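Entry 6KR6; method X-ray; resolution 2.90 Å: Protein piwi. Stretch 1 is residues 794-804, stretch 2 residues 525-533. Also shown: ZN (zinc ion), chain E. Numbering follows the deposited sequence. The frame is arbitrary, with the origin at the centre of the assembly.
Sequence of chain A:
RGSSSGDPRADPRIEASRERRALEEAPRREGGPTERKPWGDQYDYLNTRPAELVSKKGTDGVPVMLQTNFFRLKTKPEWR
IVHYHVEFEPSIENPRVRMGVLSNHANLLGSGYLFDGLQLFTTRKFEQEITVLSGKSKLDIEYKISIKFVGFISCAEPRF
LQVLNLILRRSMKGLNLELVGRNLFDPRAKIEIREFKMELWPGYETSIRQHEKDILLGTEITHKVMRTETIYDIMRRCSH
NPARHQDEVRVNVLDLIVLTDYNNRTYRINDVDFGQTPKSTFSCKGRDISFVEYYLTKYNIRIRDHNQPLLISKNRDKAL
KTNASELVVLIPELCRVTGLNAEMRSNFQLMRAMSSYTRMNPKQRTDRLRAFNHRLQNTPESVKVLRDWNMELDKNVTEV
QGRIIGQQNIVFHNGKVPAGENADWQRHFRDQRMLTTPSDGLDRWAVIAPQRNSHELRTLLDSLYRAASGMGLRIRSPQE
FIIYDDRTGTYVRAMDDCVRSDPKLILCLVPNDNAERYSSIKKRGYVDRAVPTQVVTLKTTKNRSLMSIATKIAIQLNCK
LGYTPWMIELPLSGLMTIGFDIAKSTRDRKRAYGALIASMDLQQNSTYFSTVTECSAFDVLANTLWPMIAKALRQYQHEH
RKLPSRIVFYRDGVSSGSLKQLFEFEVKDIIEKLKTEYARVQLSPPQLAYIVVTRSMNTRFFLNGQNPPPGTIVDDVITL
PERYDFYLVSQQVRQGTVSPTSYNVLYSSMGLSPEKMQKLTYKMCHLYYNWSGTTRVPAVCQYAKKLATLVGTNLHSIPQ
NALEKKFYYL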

# COMPACT_ATOMS: atom_id res chain seq x y z
N ASN A 794 2.43 5.15 19.56
CA ASN A 794 3.02 5.64 20.81
C ASN A 794 2.06 6.50 21.62
O ASN A 794 1.93 6.28 22.83
CB ASN A 794 4.30 6.43 20.49
CG ASN A 794 5.22 5.69 19.55
OD1 ASN A 794 5.10 5.79 18.33
ND2 ASN A 794 6.15 4.92 20.11
N LEU A 795 1.40 7.47 20.99
CA LEU A 795 0.61 8.44 21.75
C LEU A 795 -0.71 7.85 22.26
O LEU A 795 -1.08 8.08 23.41
CB LEU A 795 0.34 9.67 20.90
CG LEU A 795 1.57 10.51 20.55
CD1 LEU A 795 1.19 11.80 19.85
CD2 LEU A 795 2.39 10.80 21.80
N HIS A 796 -1.42 7.09 21.42
CA HIS A 796 -2.70 6.49 21.77
C HIS A 796 -3.72 7.53 22.26
O HIS A 796 -4.66 7.19 22.98
CB HIS A 796 -2.53 5.39 22.83
CG HIS A 796 -1.73 4.21 22.35
ND1 HIS A 796 -0.77 3.60 23.13
CD2 HIS A 796 -1.76 3.54 21.18
CE1 HIS A 796 -0.24 2.60 22.46
NE2 HIS A 796 -0.81 2.54 21.27
N SER A 797 -3.53 8.79 21.87
CA SER A 797 -4.45 9.86 22.23
C SER A 797 -4.21 11.04 21.30
O SER A 797 -3.22 11.08 20.57
CB SER A 797 -4.29 10.27 23.70
OG SER A 797 -4.88 9.31 24.56
N ILE A 798 -5.12 11.99 21.35
CA ILE A 798 -5.07 13.15 20.45
C ILE A 798 -4.13 14.20 21.04
O ILE A 798 -4.33 14.60 22.20
CB ILE A 798 -6.46 13.71 20.22
CG1 ILE A 798 -7.38 12.64 19.63
CG2 ILE A 798 -6.40 14.92 19.30
CD1 ILE A 798 -6.88 12.05 18.33
N PRO A 799 -3.13 14.65 20.30
CA PRO A 799 -2.25 15.71 20.82
C PRO A 799 -3.00 17.02 21.01
O PRO A 799 -4.03 17.27 20.38
CB PRO A 799 -1.18 15.84 19.73
CG PRO A 799 -1.23 14.55 18.97
CD PRO A 799 -2.67 14.14 19.01
N GLN A 800 -2.47 17.85 21.89
CA GLN A 800 -3.09 19.14 22.18
C GLN A 800 -3.09 20.03 20.95
O GLN A 800 -2.20 19.97 20.10
CB GLN A 800 -2.38 19.84 23.34
CG GLN A 800 -2.61 19.17 24.69
CD GLN A 800 -2.66 20.17 25.83
OE1 GLN A 800 -2.41 21.36 25.64
NE2 GLN A 800 -3.01 19.69 27.02
N ASN A 801 -4.12 20.88 20.86
CA ASN A 801 -4.35 21.70 19.68
C ASN A 801 -3.43 22.91 19.57
O ASN A 801 -3.54 23.66 18.60
CB ASN A 801 -5.81 22.17 19.66
CG ASN A 801 -6.79 21.02 19.53
OD1 ASN A 801 -7.05 20.30 20.49
ND2 ASN A 801 -7.35 20.84 18.34
N ALA A 802 -2.53 23.12 20.54
CA ALA A 802 -1.61 24.25 20.44
C ALA A 802 -0.53 24.02 19.40
O ALA A 802 0.06 24.99 18.91
CB ALA A 802 -0.97 24.53 21.80
N LEU A 803 -0.26 22.76 19.04
CA LEU A 803 0.81 22.41 18.11
C LEU A 803 0.33 22.32 16.67
O LEU A 803 0.98 21.66 15.85
CB LEU A 803 1.45 21.09 18.54
CG LEU A 803 1.74 20.97 20.04
CD1 LEU A 803 2.04 19.54 20.44
CD2 LEU A 803 2.88 21.90 20.42
N GLU A 804 -0.79 22.97 16.34
CA GLU A 804 -1.40 22.80 15.02
C GLU A 804 -0.47 23.25 13.89
O GLU A 804 -0.54 22.72 12.78
CB GLU A 804 -2.72 23.57 14.94
CG GLU A 804 -3.88 22.90 15.64
CD GLU A 804 -5.13 23.77 15.68
OE1 GLU A 804 -6.24 23.21 15.76
OE2 GLU A 804 -4.99 25.01 15.61
ZN ZN E . -0.11 4.16 24.98
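Stretch 2 525-533: GYVDRAVPT

Stretch 2 enters as the last part of a helix, which carries Gly525 and Tyr526 and widens into a pi-type turn over residues 525-528, and then continues as an irregular segment from Arg529 to Pro532. The backbone bond from Val531 N to Gly525 O (3.0 Å) ties this segment back to the helix. Stretch 1 leaves its helix at His796, where phi turns positive, and runs on through Pro799 and Gln800 in an extended, polyproline-like conformation. The two stretches run in roughly the same sense, from Leu795 against Tyr526 and Val527 to Leu803 against Ala530 and Pro532. The nearest CA atoms are those of Pro799 and Val527, 4.4 Å apart, and the contact buries 523 Å².

Val527 covers the most surface. With chi1 in the t well, its CG2 lies 4.2 Å from Leu795 CD2, while its CG1 approaches Ser797 CB at 3.8 Å and Ile798 O at 3.9 Å, so the side chain spans the bend by which stretch 1 leaves its helix.

Tyr526 contributes nearly as much. Its ring meets Leu795 at the edge, CD2 to Leu795 CD1 at 4.3 Å, and Leu803 CD1 lies 3.7 Å from Tyr526 CD1. Tyr526 CB packs on Pro799 CB at 4.3 Å. The backbone of the same residue supplies the main polar link: Gln800 N donates to Tyr526 O at 3.1 Å with an almost linear angle of 176°. The Gln800 side chain lies along the chain that follows, its CG 3.2 Å from Val527 O and its NE2 making a weak hydrogen bond to Val527 O at 3.4 Å.

Leu803 closes the far end. Its CD1 touches Tyr526, while Leu803 CD2 sits 4.2 Å from Pro532 CD and 4.4 Å from Ala530 CB. Ala530, pointing toward stretch 1, also meets Ala802, CB to CB at 4.0 Å.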

# COMPACT_ATOMS: atom_id res chain seq x y z
N GLY A 525 4.83 14.91 26.58
CA GLY A 525 5.16 16.13 25.87
C GLY A 525 4.04 16.70 25.03
O GLY A 525 3.85 17.92 25.00
N TYR A 526 3.30 15.85 24.34
CA TYR A 526 2.32 16.30 23.35
C TYR A 526 0.88 16.20 23.83
O TYR A 526 0.06 17.07 23.48
CB TYR A 526 2.47 15.49 22.06
CG TYR A 526 3.79 15.70 21.34
CD1 TYR A 526 4.47 16.91 21.44
CD2 TYR A 526 4.35 14.70 20.57
CE1 TYR A 526 5.67 17.11 20.78
CE2 TYR A 526 5.56 14.89 19.91
CZ TYR A 526 6.21 16.10 20.02
OH TYR A 526 7.40 16.29 19.37
N VAL A 527 0.53 15.18 24.60
CA VAL A 527 -0.87 14.93 24.95
C VAL A 527 -1.22 15.65 26.24
O VAL A 527 -2.18 16.42 26.30
CB VAL A 527 -1.16 13.43 25.06
CG1 VAL A 527 -2.60 13.20 25.45
CG2 VAL A 527 -0.84 12.73 23.74
N ASP A 528 -0.45 15.38 27.30
CA ASP A 528 -0.72 16.03 28.58
C ASP A 528 -0.31 17.49 28.56
O ASP A 528 -1.05 18.36 29.04
CB ASP A 528 -0.01 15.27 29.70
CG ASP A 528 -0.49 13.84 29.85
OD1 ASP A 528 -1.66 13.57 29.49
OD2 ASP A 528 0.29 12.99 30.32
N ARG A 529 0.87 17.79 28.02
CA ARG A 529 1.35 19.15 27.87
C ARG A 529 1.42 19.49 26.38
O ARG A 529 0.95 18.73 25.52
CB ARG A 529 2.69 19.32 28.57
CG ARG A 529 2.78 18.64 29.94
CD ARG A 529 1.66 19.10 30.87
NE ARG A 529 1.83 20.48 31.30
CZ ARG A 529 2.44 20.85 32.42
NH1 ARG A 529 2.95 19.92 33.23
NH2 ARG A 529 2.55 22.13 32.74
N ALA A 530 2.02 20.64 26.06
CA ALA A 530 2.11 21.12 24.68
C ALA A 530 3.51 21.67 24.41
O ALA A 530 3.71 22.85 24.14
CB ALA A 530 1.04 22.16 24.39
N VAL A 531 4.51 20.79 24.48
CA VAL A 531 5.91 21.16 24.27
C VAL A 531 6.51 20.25 23.22
O VAL A 531 6.54 19.03 23.41
CB VAL A 531 6.73 21.09 25.57
CG1 VAL A 531 8.18 21.46 25.30
CG2 VAL A 531 6.13 21.99 26.64
N PRO A 532 6.99 20.77 22.09
CA PRO A 532 7.67 19.91 21.11
C PRO A 532 8.97 19.37 21.68
O PRO A 532 9.74 20.09 22.32
CB PRO A 532 7.91 20.84 19.92
CG PRO A 532 7.85 22.22 20.49
CD PRO A 532 6.88 22.16 21.63
N THR A 533 9.22 18.08 21.44
CA THR A 533 10.34 17.39 22.04
C THR A 533 11.20 16.72 20.97
O THR A 533 10.74 16.46 19.85
CB THR A 533 9.88 16.33 23.05
OG1 THR A 533 9.14 15.31 22.38
CG2 THR A 533 9.01 16.97 24.12